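Local coordinates for protein ribulose bisphosphate carboxylase (Pyrococcus horikoshii, PDB 2D69) that probably catalyses the addition of carbon dioxide and water to ribulose 1,5-bisphosphate, giving two molecules of 3-phosphoglycerate, in an archaeal pathway of AMP degradation, at residues 224-229 and 248-253; 233-238 and 261-266. All coordinates share one frame; numbering follows the deposited sequence.

Contact 1 of 2, residues 224-229 and 248-253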
loop_
_atom_site.group_PDB
_atom_site.type_symbol
_atom_site.label_atom_id
_atom_site.label_comp_id
_atom_site.label_asym_id
_atom_site.label_seq_id
_atom_site.Cartn_x
_atom_site.Cartn_y
_atom_site.Cartn_z
ATOM N N LEU A 224 1.177 -32.854 -6.974
ATOM C CA LEU A 224 2.473 -32.315 -7.207
ATOM C C LEU A 224 2.368 -31.533 -8.479
ATOM O O LEU A 224 2.788 -31.969 -9.556
ATOM C CB LEU A 224 3.508 -33.430 -7.337
ATOM C CG LEU A 224 3.458 -34.446 -6.184
ATOM C CD1 LEU A 224 4.393 -35.587 -6.467
ATOM C CD2 LEU A 224 3.764 -33.851 -4.841
ATOM N N ILE A 225 1.822 -30.342 -8.332
ATOM C CA ILE A 225 1.494 -29.467 -9.443
ATOM C C ILE A 225 2.682 -28.655 -9.842
ATOM O O ILE A 225 3.320 -28.035 -8.990
ATOM C CB ILE A 225 0.261 -28.603 -9.052
ATOM C CG1 ILE A 225 -0.188 -27.752 -10.255
ATOM C CG2 ILE A 225 0.531 -27.710 -7.833
ATOM C CD1 ILE A 225 -1.608 -27.329 -10.136
ATOM N N ASN A 226 2.988 -28.655 -11.143
ATOM C CA ASN A 226 4.187 -28.011 -11.679
ATOM C C ASN A 226 4.056 -26.482 -11.815
ATOM O O ASN A 226 3.394 -25.995 -12.704
ATOM C CB ASN A 226 4.475 -28.620 -13.010
ATOM C CG ASN A 226 5.819 -28.272 -13.550
ATOM O OD1 ASN A 226 6.246 -28.818 -14.589
ATOM N ND2 ASN A 226 6.550 -27.474 -12.832
ATOM N N ILE A 227 4.690 -25.747 -10.913
ATOM C CA ILE A 227 4.675 -24.266 -10.884
ATOM C C ILE A 227 5.917 -23.680 -11.565
ATOM O O ILE A 227 6.115 -22.482 -11.575
ATOM C CB ILE A 227 4.621 -23.735 -9.460
ATOM C CG1 ILE A 227 5.872 -24.067 -8.666
ATOM C CG2 ILE A 227 3.390 -24.355 -8.648
ATOM C CD1 ILE A 227 6.025 -23.173 -7.407
ATOM N N THR A 228 6.751 -24.535 -12.103
ATOM C CA THR A 228 7.988 -24.099 -12.748
ATOM C C THR A 228 7.686 -23.002 -13.796
ATOM O O THR A 228 6.713 -23.091 -14.552
ATOM C CB THR A 228 8.644 -25.271 -13.435
ATOM O OG1 THR A 228 8.897 -26.313 -12.511
ATOM C CG2 THR A 228 10.004 -24.911 -14.004
ATOM N N GLY A 229 8.549 -21.978 -13.787
ATOM C CA GLY A 229 8.459 -20.802 -14.617
ATOM C C GLY A 229 9.494 -19.732 -14.181
ATOM O O GLY A 229 10.227 -19.913 -13.214
ATOM N N TYR A 248 1.260 -28.939 -1.655
ATOM C CA TYR A 248 2.472 -29.261 -2.418
ATOM C C TYR A 248 2.615 -28.436 -3.707
ATOM O O TYR A 248 1.654 -28.148 -4.381
ATOM C CB TYR A 248 2.378 -30.717 -2.891
ATOM C CG TYR A 248 2.915 -31.901 -2.090
ATOM C CD1 TYR A 248 2.030 -32.891 -1.571
ATOM C CD2 TYR A 248 4.247 -32.138 -1.988
ATOM C CE1 TYR A 248 2.519 -34.058 -1.003
ATOM C CE2 TYR A 248 4.742 -33.282 -1.369
ATOM C CZ TYR A 248 3.871 -34.243 -0.891
ATOM O OH TYR A 248 4.386 -35.375 -0.343
ATOM N N VAL A 249 3.841 -28.058 -4.037
ATOM C CA VAL A 249 4.194 -27.620 -5.380
ATOM C C VAL A 249 5.394 -28.409 -5.829
ATOM O O VAL A 249 6.241 -28.810 -5.012
ATOM C CB VAL A 249 4.469 -26.089 -5.429
ATOM C CG1 VAL A 249 3.251 -25.352 -4.994
ATOM C CG2 VAL A 249 5.620 -25.672 -4.504
ATOM N N MET A 250 5.502 -28.569 -7.152
ATOM C CA MET A 250 6.589 -29.226 -7.790
ATOM C C MET A 250 7.399 -28.160 -8.526
ATOM O O MET A 250 6.842 -27.274 -9.186
ATOM C CB MET A 250 6.070 -30.251 -8.795
ATOM C CG MET A 250 7.110 -30.625 -9.915
ATOM S SD MET A 250 6.428 -31.988 -10.902
ATOM C CE MET A 250 7.220 -31.645 -12.363
ATOM N N ILE A 251 8.696 -28.232 -8.380
ATOM C CA ILE A 251 9.584 -27.316 -9.068
ATOM C C ILE A 251 10.650 -28.153 -9.766
ATOM O O ILE A 251 11.225 -29.033 -9.156
ATOM C CB ILE A 251 10.226 -26.334 -8.077
ATOM C CG1 ILE A 251 9.164 -25.496 -7.333
ATOM C CG2 ILE A 251 11.160 -25.379 -8.792
ATOM C CD1 ILE A 251 9.734 -24.573 -6.254
ATOM N N ASP A 252 10.895 -27.863 -11.031
ATOM C CA ASP A 252 12.009 -28.369 -11.793
ATOM C C ASP A 252 13.260 -27.569 -11.340
ATOM O O ASP A 252 13.541 -26.504 -11.871
ATOM C CB ASP A 252 11.849 -28.183 -13.330
ATOM C CG ASP A 252 10.635 -28.903 -13.952
ATOM O OD1 ASP A 252 10.025 -29.798 -13.287
ATOM O OD2 ASP A 252 10.219 -28.628 -15.143
ATOM N N ILE A 253 13.983 -28.048 -10.335
ATOM C CA ILE A 253 14.918 -27.177 -9.645
ATOM C C ILE A 253 16.192 -26.939 -10.390
ATOM O O ILE A 253 16.821 -25.947 -10.145
ATOM C CB ILE A 253 15.253 -27.637 -8.203
ATOM C CG1 ILE A 253 16.070 -28.940 -8.185
ATOM C CG2 ILE A 253 13.996 -27.778 -7.372
ATOM C CD1 ILE A 253 16.563 -29.280 -6.854
#

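Contact 2 of 2, residues 233-238 and 261-266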
loop_
_atom_site.group_PDB
_atom_site.type_symbol
_atom_site.label_atom_id
_atom_site.label_comp_id
_atom_site.label_asym_id
_atom_site.label_seq_id
_atom_site.Cartn_x
_atom_site.Cartn_y
_atom_site.Cartn_z
ATOM N N ILE A 233 6.290 -15.706 -11.821
ATOM C CA ILE A 233 5.213 -16.592 -12.221
ATOM C C ILE A 233 5.127 -17.760 -11.237
ATOM O O ILE A 233 4.033 -18.103 -10.838
ATOM C CB ILE A 233 5.428 -17.176 -13.679
ATOM C CG1 ILE A 233 5.641 -16.066 -14.731
ATOM C CG2 ILE A 233 4.297 -18.154 -14.043
ATOM C CD1 ILE A 233 4.698 -14.986 -14.735
ATOM N N MET A 234 6.268 -18.367 -10.865
ATOM C CA MET A 234 6.259 -19.525 -9.952
ATOM C C MET A 234 5.630 -19.086 -8.636
ATOM O O MET A 234 4.838 -19.821 -8.078
ATOM C CB MET A 234 7.649 -20.072 -9.590
ATOM C CG MET A 234 8.433 -20.666 -10.667
ATOM S SD MET A 234 9.495 -22.026 -9.998
ATOM C CE MET A 234 10.820 -20.951 -9.601
ATOM N N GLU A 235 5.985 -17.874 -8.169
ATOM C CA GLU A 235 5.429 -17.339 -6.941
ATOM C C GLU A 235 3.942 -17.166 -7.011
ATOM O O GLU A 235 3.247 -17.595 -6.068
ATOM C CB GLU A 235 6.084 -16.010 -6.534
ATOM C CG GLU A 235 5.408 -15.279 -5.390
ATOM C CD GLU A 235 6.283 -14.192 -4.756
ATOM O OE1 GLU A 235 7.226 -13.685 -5.395
ATOM O OE2 GLU A 235 6.072 -13.867 -3.580
ATOM N N LYS A 236 3.437 -16.548 -8.066
ATOM C CA LYS A 236 1.974 -16.368 -8.233
ATOM C C LYS A 236 1.258 -17.733 -8.278
ATOM O O LYS A 236 0.183 -17.910 -7.736
ATOM C CB LYS A 236 1.671 -15.530 -9.481
ATOM C CG LYS A 236 1.995 -13.991 -9.345
ATOM C CD LYS A 236 2.032 -13.253 -10.727
ATOM C CE LYS A 236 2.547 -11.751 -10.662
ATOM N NZ LYS A 236 3.347 -11.306 -11.917
ATOM N N ARG A 237 1.894 -18.725 -8.902
ATOM C CA ARG A 237 1.252 -20.034 -9.062
ATOM C C ARG A 237 1.218 -20.778 -7.700
ATOM O O ARG A 237 0.205 -21.376 -7.329
ATOM C CB ARG A 237 1.944 -20.833 -10.162
ATOM C CG ARG A 237 1.566 -20.362 -11.570
ATOM C CD ARG A 237 2.308 -21.073 -12.744
ATOM N NE ARG A 237 1.902 -20.385 -13.949
ATOM C CZ ARG A 237 2.387 -20.530 -15.183
ATOM N NH1 ARG A 237 1.922 -19.724 -16.131
ATOM N NH2 ARG A 237 3.343 -21.390 -15.460
ATOM N N ALA A 238 2.305 -20.663 -6.931
ATOM C CA ALA A 238 2.339 -21.185 -5.541
ATOM C C ALA A 238 1.239 -20.569 -4.720
ATOM O O ALA A 238 0.479 -21.285 -4.027
ATOM C CB ALA A 238 3.737 -20.982 -4.897
ATOM N N LEU A 261 15.133 -21.157 -6.476
ATOM C CA LEU A 261 14.793 -22.141 -5.435
ATOM C C LEU A 261 14.900 -21.552 -4.036
ATOM O O LEU A 261 14.010 -21.735 -3.220
ATOM C CB LEU A 261 15.692 -23.354 -5.504
ATOM C CG LEU A 261 15.172 -24.724 -5.105
ATOM C CD1 LEU A 261 16.208 -25.644 -4.512
ATOM C CD2 LEU A 261 13.828 -24.827 -4.381
ATOM N N GLN A 262 15.977 -20.795 -3.780
ATOM C CA GLN A 262 16.183 -20.250 -2.442
ATOM C C GLN A 262 15.060 -19.292 -2.138
ATOM O O GLN A 262 14.492 -19.286 -1.038
ATOM C CB GLN A 262 17.546 -19.575 -2.310
ATOM C CG GLN A 262 18.686 -20.499 -2.241
ATOM C CD GLN A 262 19.845 -19.911 -1.450
ATOM O OE1 GLN A 262 20.854 -19.550 -2.017
ATOM N NE2 GLN A 262 19.677 -19.786 -0.165
ATOM N N TYR A 263 14.680 -18.486 -3.109
ATOM C CA TYR A 263 13.573 -17.578 -2.835
ATOM C C TYR A 263 12.253 -18.313 -2.679
ATOM O O TYR A 263 11.414 -17.978 -1.783
ATOM C CB TYR A 263 13.512 -16.496 -3.917
ATOM C CG TYR A 263 12.285 -15.628 -3.772
ATOM C CD1 TYR A 263 12.151 -14.772 -2.667
ATOM C CD2 TYR A 263 11.248 -15.700 -4.666
ATOM C CE1 TYR A 263 11.032 -13.978 -2.490
ATOM C CE2 TYR A 263 10.116 -14.904 -4.492
ATOM C CZ TYR A 263 10.022 -14.046 -3.397
ATOM O OH TYR A 263 8.925 -13.259 -3.229
ATOM N N MET A 264 12.031 -19.328 -3.525
ATOM C CA MET A 264 10.778 -20.101 -3.438
ATOM C C MET A 264 10.634 -20.799 -2.124
ATOM O O MET A 264 9.543 -20.930 -1.633
ATOM C CB MET A 264 10.625 -21.093 -4.643
ATOM C CG MET A 264 10.288 -20.392 -5.973
ATOM S SD MET A 264 8.757 -19.427 -5.848
ATOM C CE MET A 264 7.531 -20.582 -5.261
ATOM N N ARG A 265 11.749 -21.151 -1.500
ATOM C CA ARG A 265 11.715 -21.722 -0.178
ATOM C C ARG A 265 11.157 -20.726 0.859
ATOM O O ARG A 265 10.477 -21.147 1.772
ATOM C CB ARG A 265 13.126 -22.198 0.238
ATOM C CG ARG A 265 13.233 -22.737 1.688
ATOM C CD ARG A 265 12.492 -24.045 1.908
ATOM N NE ARG A 265 12.567 -24.493 3.311
ATOM C CZ ARG A 265 11.748 -24.096 4.281
ATOM N NH1 ARG A 265 10.722 -23.258 4.048
ATOM N NH2 ARG A 265 11.912 -24.553 5.520
ATOM N N GLU A 266 11.427 -19.420 0.708
ATOM C CA GLU A 266 10.793 -18.390 1.559
ATOM C C GLU A 266 9.348 -18.246 1.250
ATOM O O GLU A 266 8.509 -18.144 2.160
ATOM C CB GLU A 266 11.485 -17.003 1.459
ATOM C CG GLU A 266 12.955 -17.041 1.767
ATOM C CD GLU A 266 13.179 -17.674 3.122
ATOM O OE1 GLU A 266 13.987 -18.613 3.199
ATOM O OE2 GLU A 266 12.484 -17.285 4.104
#

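Contact 1 of 2, residues 224-229 and 248-253
Ile225 and Ile227 clasp the backbone of Met250 between them: Met250 N donates to Ile225 O (2.9 Å), and Ile227 N donates to Met250 O (3.2 Å), nearly along the C=O axis. Asn226 and Met250 thus form a single parallel bridge, and beyond it the contact passes to the Thr228 side chain, which adds a third bond. With chi1 at -57° its OG1 lies anti to the carbonyl carbon and accepts the almost straight bond from Asp252 N at 2.9 Å, while CG2 rests on CB of Asp252. The segments are the C-terminal end of strand 222-224 with its following loop, and the next strand of the eight-stranded parallel barrel, so the bridge joins neighbouring strands of the TIM barrel and helps close it. At this end of the barrel the Asp252 side chain lies beside Glu189 and His278, a predicted magnesium ligand and a predicted proton acceptor. On the Ile227 side, CG2 meets Val249 CG1 at 3.8 Å and CG1 meets Ile251 CG1, and Ala238 of helix 231-244 packs on Ile227. At the start of strand 248-252, the Tyr248 ring takes Leu224 CD2 over one face, 3.5 Å from its centroid, in a CH-pi contact; the two side chains run side by side, and Tyr248 OH hydrogen-bonds Gln309 NE2.

Contact 2 of 2, residues 233-238 and 261-266
Tyr263 OH donates a hydrogen bond to Glu235 OE1 at 2.8 Å, the polar link between helices 231-244 and 258-271 in these segments. The hydroxyl reaches the syn side of OE1, 30° out of the carboxylate plane, and the other oxygen, Glu235 OE2, is almost as near. OE1 also lies at the edge of the ring, in its plane, 3.3 Å from Tyr263 CE2. Carboxylate and ring planes are turned 65° apart, and the two side chains cross at about a right angle. Both take CG anti to the backbone N, and the glutamate chain continues extended towards the tyrosine. The bond would be expected to stabilise the carboxylate in its charged form. Beside this hydrogen bond, Met264 reaches from helix 258-271 to helix 231-244. Its chain bends at chi2 and chi3, and the thioether lies against the backbone of the facing helix, with SD 3.9 Å from Glu235 N. Its methyl CE packs on Ala238 CB at 3.8 Å, while Met234 CE, also at the end of a bent chain, touches Met264 CG at 3.7 Å. Both methionines also pack against Ile251, which ties the helix pair to strand 248-252. At the subunit interface, Tyr263 packs on Asn232 of the second subunit and Arg237 makes a salt bridge to Glu94 of that subunit. The axes of the two short segments approach to 10.6 Å and run 25° apart in the same direction, an arrangement characteristic of neighbouring, roughly parallel helices in the outer layer of an alpha/beta (TIM) barrel.

Overall arrangement
The two contacts interlock in successive beta-alpha units of the catalytic barrel, their centres 9 Å apart. Along the chain their segments alternate: 224-229, 233-238, 248-253, 261-266. Contact 1 belongs to the inner wall of parallel strands, and contact 2 to the helical layer outside it. They meet directly, Ile227 CD1 lying 3.7 Å from Met264 CE, so apolar packing runs on from the loop of contact 1 to the helices of contact 2. Contact 1 reaches the predicted magnesium and proton-acceptor residues, whereas Met234 of contact 2 stays about 11 Å from His278 between side chains. Both touch the second subunit, placing this sector of the barrel at a subunit interface.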